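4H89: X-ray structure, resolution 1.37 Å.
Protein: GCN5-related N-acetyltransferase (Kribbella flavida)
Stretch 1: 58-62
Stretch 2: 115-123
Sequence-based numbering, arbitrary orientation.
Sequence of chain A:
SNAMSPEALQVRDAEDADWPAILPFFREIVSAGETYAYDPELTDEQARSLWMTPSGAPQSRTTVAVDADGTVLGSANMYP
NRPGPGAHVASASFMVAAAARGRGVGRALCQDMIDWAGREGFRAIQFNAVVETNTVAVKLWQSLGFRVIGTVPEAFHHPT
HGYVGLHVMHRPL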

ATOM      1  N   PRO A  58      -3.151  -1.381  16.419  1.00 49.08           N
ATOM      2  CA  PRO A  58      -2.252  -2.530  16.549  1.00 38.67           C
ATOM      3  C   PRO A  58      -0.807  -2.135  16.346  1.00 42.83           C
ATOM      4  O   PRO A  58      -0.474  -1.756  15.220  1.00 38.48           O
ATOM      5  N   GLN A  59       0.031  -2.234  17.386  1.00 38.06           N
ATOM      6  CA  GLN A  59       1.490  -2.132  17.223  1.00 20.96           C
ATOM      7  C   GLN A  59       1.860  -0.947  16.347  1.00 17.72           C
ATOM      8  O   GLN A  59       2.453  -1.101  15.286  1.00 17.55           O
ATOM      9  N   SER A  60       1.470   0.220  16.814  1.00 17.03           N
ATOM     10  CA  SER A  60       1.626   1.466  16.061  1.00 15.53           C
ATOM     11  C   SER A  60       2.032   2.557  17.011  1.00 15.09           C
ATOM     12  O   SER A  60       1.806   2.466  18.198  1.00 16.86           O
ATOM     13  N   ARG A  61       2.635   3.615  16.451  1.00 13.99           N
ATOM     14  CA  ARG A  61       3.160   4.695  17.268  1.00 13.05           C
ATOM     15  C   ARG A  61       3.381   5.916  16.414  1.00 12.60           C
ATOM     16  O   ARG A  61       3.657   5.784  15.221  1.00 13.15           O
ATOM     17  N   THR A  62       3.229   7.091  17.030  1.00 11.86           N
ATOM     18  CA  THR A  62       3.603   8.360  16.384  1.00 12.30           C
ATOM     19  C   THR A  62       4.545   9.073  17.308  1.00 12.38           C
ATOM     20  O   THR A  62       4.310   9.147  18.519  1.00 13.85           O
ATOM     21  N   ASP A 115      14.577   1.170  16.301  1.00 14.65           N
ATOM     22  CA  ASP A 115      14.700   0.655  17.679  1.00 15.41           C
ATOM     23  C   ASP A 115      13.339   0.195  18.204  1.00 14.51           C
ATOM     24  O   ASP A 115      13.204  -0.904  18.805  1.00 15.05           O
ATOM     25  N   TRP A 116      12.307   0.975  17.930  1.00 13.47           N
ATOM     26  CA  TRP A 116      10.951   0.611  18.316  1.00 12.85           C
ATOM     27  C   TRP A 116      10.526  -0.683  17.648  1.00 13.26           C
ATOM     28  O   TRP A 116       9.982  -1.568  18.302  1.00 14.25           O
ATOM     29  N   ALA A 117      10.746  -0.801  16.357  1.00 13.38           N
ATOM     30  CA  ALA A 117      10.259  -1.975  15.626  1.00 12.87           C
ATOM     31  C   ALA A 117      10.942  -3.204  16.169  1.00 12.82           C
ATOM     32  O   ALA A 117      10.336  -4.283  16.252  1.00 14.09           O
ATOM     33  N   GLY A 118      12.221  -3.087  16.488  1.00 13.42           N
ATOM     34  CA  GLY A 118      12.967  -4.193  17.063  1.00 14.50           C
ATOM     35  C   GLY A 118      12.385  -4.632  18.387  1.00 14.88           C
ATOM     36  O   GLY A 118      12.111  -5.827  18.589  1.00 16.34           O
ATOM     37  N   ARG A 119      12.188  -3.691  19.310  1.00 15.19           N
ATOM     38  CA  ARG A 119      11.684  -4.071  20.627  1.00 17.49           C
ATOM     39  C   ARG A 119      10.257  -4.551  20.579  1.00 16.43           C
ATOM     40  O   ARG A 119       9.860  -5.376  21.412  1.00 19.37           O
ATOM     41  N   GLU A 120       9.479  -4.116  19.587  1.00 14.71           N
ATOM     42  CA  GLU A 120       8.098  -4.563  19.451  1.00 15.00           C
ATOM     43  C   GLU A 120       7.987  -5.896  18.711  1.00 15.94           C
ATOM     44  O   GLU A 120       6.898  -6.424  18.533  1.00 18.58           O
ATOM     45  N   GLY A 121       9.114  -6.453  18.283  1.00 14.36           N
ATOM     46  CA  GLY A 121       9.081  -7.799  17.768  1.00 14.72           C
ATOM     47  C   GLY A 121       8.898  -7.976  16.281  1.00 13.53           C
ATOM     48  O   GLY A 121       8.821  -9.099  15.792  1.00 15.14           O
ATOM     49  N   PHE A 122       8.927  -6.881  15.522  1.00 12.99           N
ATOM     50  CA  PHE A 122       8.800  -7.007  14.082  1.00 12.24           C
ATOM     51  C   PHE A 122      10.031  -7.735  13.544  1.00 11.84           C
ATOM     52  O   PHE A 122      11.125  -7.689  14.121  1.00 13.31           O
ATOM     53  N   ARG A 123       9.855  -8.341  12.376  1.00 12.38           N
ATOM     54  CA  ARG A 123      10.918  -9.077  11.680  1.00 12.17           C
ATOM     55  C   ARG A 123      11.607  -8.273  10.567  1.00 13.76           C
ATOM     56  O   ARG A 123      12.687  -8.636  10.130  1.00 13.76           O
TER

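The contact is small, 335 Å² summed over both sides, and Gln-59 contributes most to it, with 100 Å² covered. Its CA-to-CB bond points sideways, yet the chain end comes nearer: chi1 is m (-69°), chi2 lies between wells at -141°, and chi3 is -75°. That conformation sets the amide nitrogen beside the end of the helix, where NE2 of Gln-59 donates to O of Glu-120 (3.0 Å, N-H...acceptor angle 161°) and to OE1 of Glu-120 (3.1 Å, 135°). The angles make the backbone bond the straighter of the two. Glu-120, pointing toward the loop, folds back with chi1 and chi2 both m (-73°, -67°), which keeps its carboxylate within reach of the same amide. Water 1 lies 2.8 Å from Gln-59 OE1 and 3.0 Å from Glu-120 O, so it bridges the two residues.

Phe-122 (chi1 m, -72°; chi2 -85°) brings its ring up to the glutamine: Gln-59 OE1 lies over one face, while Gln-59 CB is 3.8 Å from Phe-122 CZ. Gly-121, with phi 93° in a Schellman motif, turns the chain between Glu-120 and Phe-122; a CB at these angles would jam against the preceding carbonyl.

Trp-116 points toward stretch 1 with chi1 t (168°) and chi2 85°. Its ring meets the Gln-59 to Ser-60 backbone edge-on: CH2 of Trp-116 is 3.3 Å from O of Gln-59, and CZ2 is 3.9 Å from N of Ser-60. That carbonyl oxygen is buried without a polar partner. Ser-60 points away, its OG donating to Pro-58 O at 2.8 Å.

Arg-61 points toward the helix: chi1 and chi2, both t (175°, 170°), carry CD of Arg-61 to 3.4 Å from CD1 of Trp-116, and chi3, also t (177°), continues the extended chain to the guanidinium. NH1 of Arg-119 sits over one face of the Arg-61 guanidinium, 4.0 Å from Arg-61 NH1, a close pair of like charges.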

ATOM      1  CB  PRO A  58      -2.659  -3.434  15.361  1.00 50.04           C
ATOM      2  CG  PRO A  58      -3.123  -2.451  14.310  1.00 50.78           C
ATOM      3  CD  PRO A  58      -3.875  -1.409  15.124  1.00 47.98           C
ATOM      4  CB  GLN A  59       2.040  -3.426  16.629  1.00 25.11           C
ATOM      5  CG  GLN A  59       1.958  -4.619  17.573  1.00 30.96           C
ATOM      6  CD  GLN A  59       3.188  -5.467  17.462  1.00 35.84           C
ATOM      7  OE1 GLN A  59       3.346  -6.188  16.495  1.00 47.25           O
ATOM      8  NE2 GLN A  59       4.085  -5.371  18.453  1.00 37.77           N
ATOM      9  CB  SER A  60       0.286   1.822  15.417  1.00 18.07           C
ATOM     10  OG  SER A  60      -0.079   0.855  14.418  1.00 24.77           O
ATOM     11  CB  ARG A  61       4.465   4.228  17.942  1.00 13.28           C
ATOM     12  CG  ARG A  61       5.246   5.265  18.762  1.00 14.89           C
ATOM     13  CD  ARG A  61       6.347   4.523  19.519  1.00 14.23           C
ATOM     14  NE  ARG A  61       7.202   5.416  20.282  1.00 16.02           N
ATOM     15  CZ  ARG A  61       8.469   5.688  20.009  1.00 16.97           C
ATOM     16  NH1 ARG A  61       9.054   5.165  18.960  1.00 19.04           N
ATOM     17  NH2 ARG A  61       9.100   6.496  20.801  1.00 20.99           N
ATOM     18  CB  THR A  62       2.361   9.191  16.093  1.00 13.96           C
ATOM     19  OG1 THR A  62       1.444   8.415  15.325  1.00 16.04           O
ATOM     20  CG2 THR A  62       2.690  10.504  15.383  1.00 14.00           C
ATOM     21  CB  ASP A 115      15.311   1.678  18.625  1.00 15.96           C
ATOM     22  CG  ASP A 115      16.748   2.067  18.271  1.00 21.77           C
ATOM     23  OD1 ASP A 115      17.366   1.426  17.413  1.00 24.28           O
ATOM     24  OD2 ASP A 115      17.208   3.061  18.851  1.00 28.28           O
ATOM     25  CB  TRP A 116       9.986   1.762  17.940  1.00 13.50           C
ATOM     26  CG  TRP A 116       8.524   1.411  18.008  1.00 14.02           C
ATOM     27  CD1 TRP A 116       7.734   1.461  19.121  1.00 15.88           C
ATOM     28  CD2 TRP A 116       7.705   0.944  16.942  1.00 14.39           C
ATOM     29  NE1 TRP A 116       6.458   1.066  18.805  1.00 16.37           N
ATOM     30  CE2 TRP A 116       6.410   0.712  17.485  1.00 15.06           C
ATOM     31  CE3 TRP A 116       7.917   0.693  15.588  1.00 15.78           C
ATOM     32  CZ2 TRP A 116       5.325   0.304  16.699  1.00 15.65           C
ATOM     33  CZ3 TRP A 116       6.848   0.228  14.798  1.00 15.83           C
ATOM     34  CH2 TRP A 116       5.569   0.050  15.363  1.00 17.08           C
ATOM     35  CB  ALA A 117      10.512  -1.804  14.136  1.00 13.89           C
ATOM     36  CB  ARG A 119      11.896  -3.007  21.699  1.00 22.92           C
ATOM     37  CG  ARG A 119      11.116  -1.772  21.562  1.00 22.52           C
ATOM     38  CD  ARG A 119      11.245  -0.851  22.807  1.00 23.78           C
ATOM     39  NE  ARG A 119      10.603   0.409  22.487  1.00 22.61           N
ATOM     40  CZ  ARG A 119      11.191   1.445  21.889  1.00 22.04           C
ATOM     41  NH1 ARG A 119      10.449   2.502  21.574  1.00 24.66           N
ATOM     42  NH2 ARG A 119      12.497   1.453  21.639  1.00 25.47           N
ATOM     43  CB  GLU A 120       7.288  -3.519  18.721  1.00 15.69           C
ATOM     44  CG  GLU A 120       6.997  -2.297  19.568  1.00 19.77           C
ATOM     45  CD  GLU A 120       6.076  -2.579  20.731  1.00 26.38           C
ATOM     46  OE1 GLU A 120       5.203  -3.458  20.623  1.00 32.27           O
ATOM     47  OE2 GLU A 120       6.237  -1.885  21.740  1.00 35.35           O
ATOM     48  CB  PHE A 122       8.661  -5.616  13.442  1.00 11.92           C
ATOM     49  CG  PHE A 122       7.326  -4.927  13.688  1.00 12.30           C
ATOM     50  CD1 PHE A 122       6.243  -5.177  12.895  1.00 13.26           C
ATOM     51  CD2 PHE A 122       7.187  -4.072  14.745  1.00 12.54           C
ATOM     52  CE1 PHE A 122       5.040  -4.503  13.062  1.00 14.18           C
ATOM     53  CE2 PHE A 122       6.002  -3.355  14.919  1.00 14.06           C
ATOM     54  CZ  PHE A 122       4.908  -3.595  14.104  1.00 14.12           C
ATOM     55  CB  ARG A 123      10.378 -10.350  11.077  1.00 12.62           C
ATOM     56  CG  ARG A 123      10.094 -11.391  12.110  1.00 16.39           C
ATOM     57  CD  ARG A 123       9.363 -12.594  11.552  1.00 17.33           C
ATOM     58  NE  ARG A 123       9.572 -13.808  12.338  1.00 24.24           N
ATOM     59  CZ  ARG A 123       8.969 -14.071  13.492  1.00 23.23           C
ATOM     60  NH1 ARG A 123       9.186 -15.239  14.005  1.00 25.31           N
ATOM     61  NH2 ARG A 123       8.149 -13.198  14.147  1.00 19.93           N
TER
HETATM   62  O   HOH W   1       5.616  -7.803  16.147  1.00 38.98           O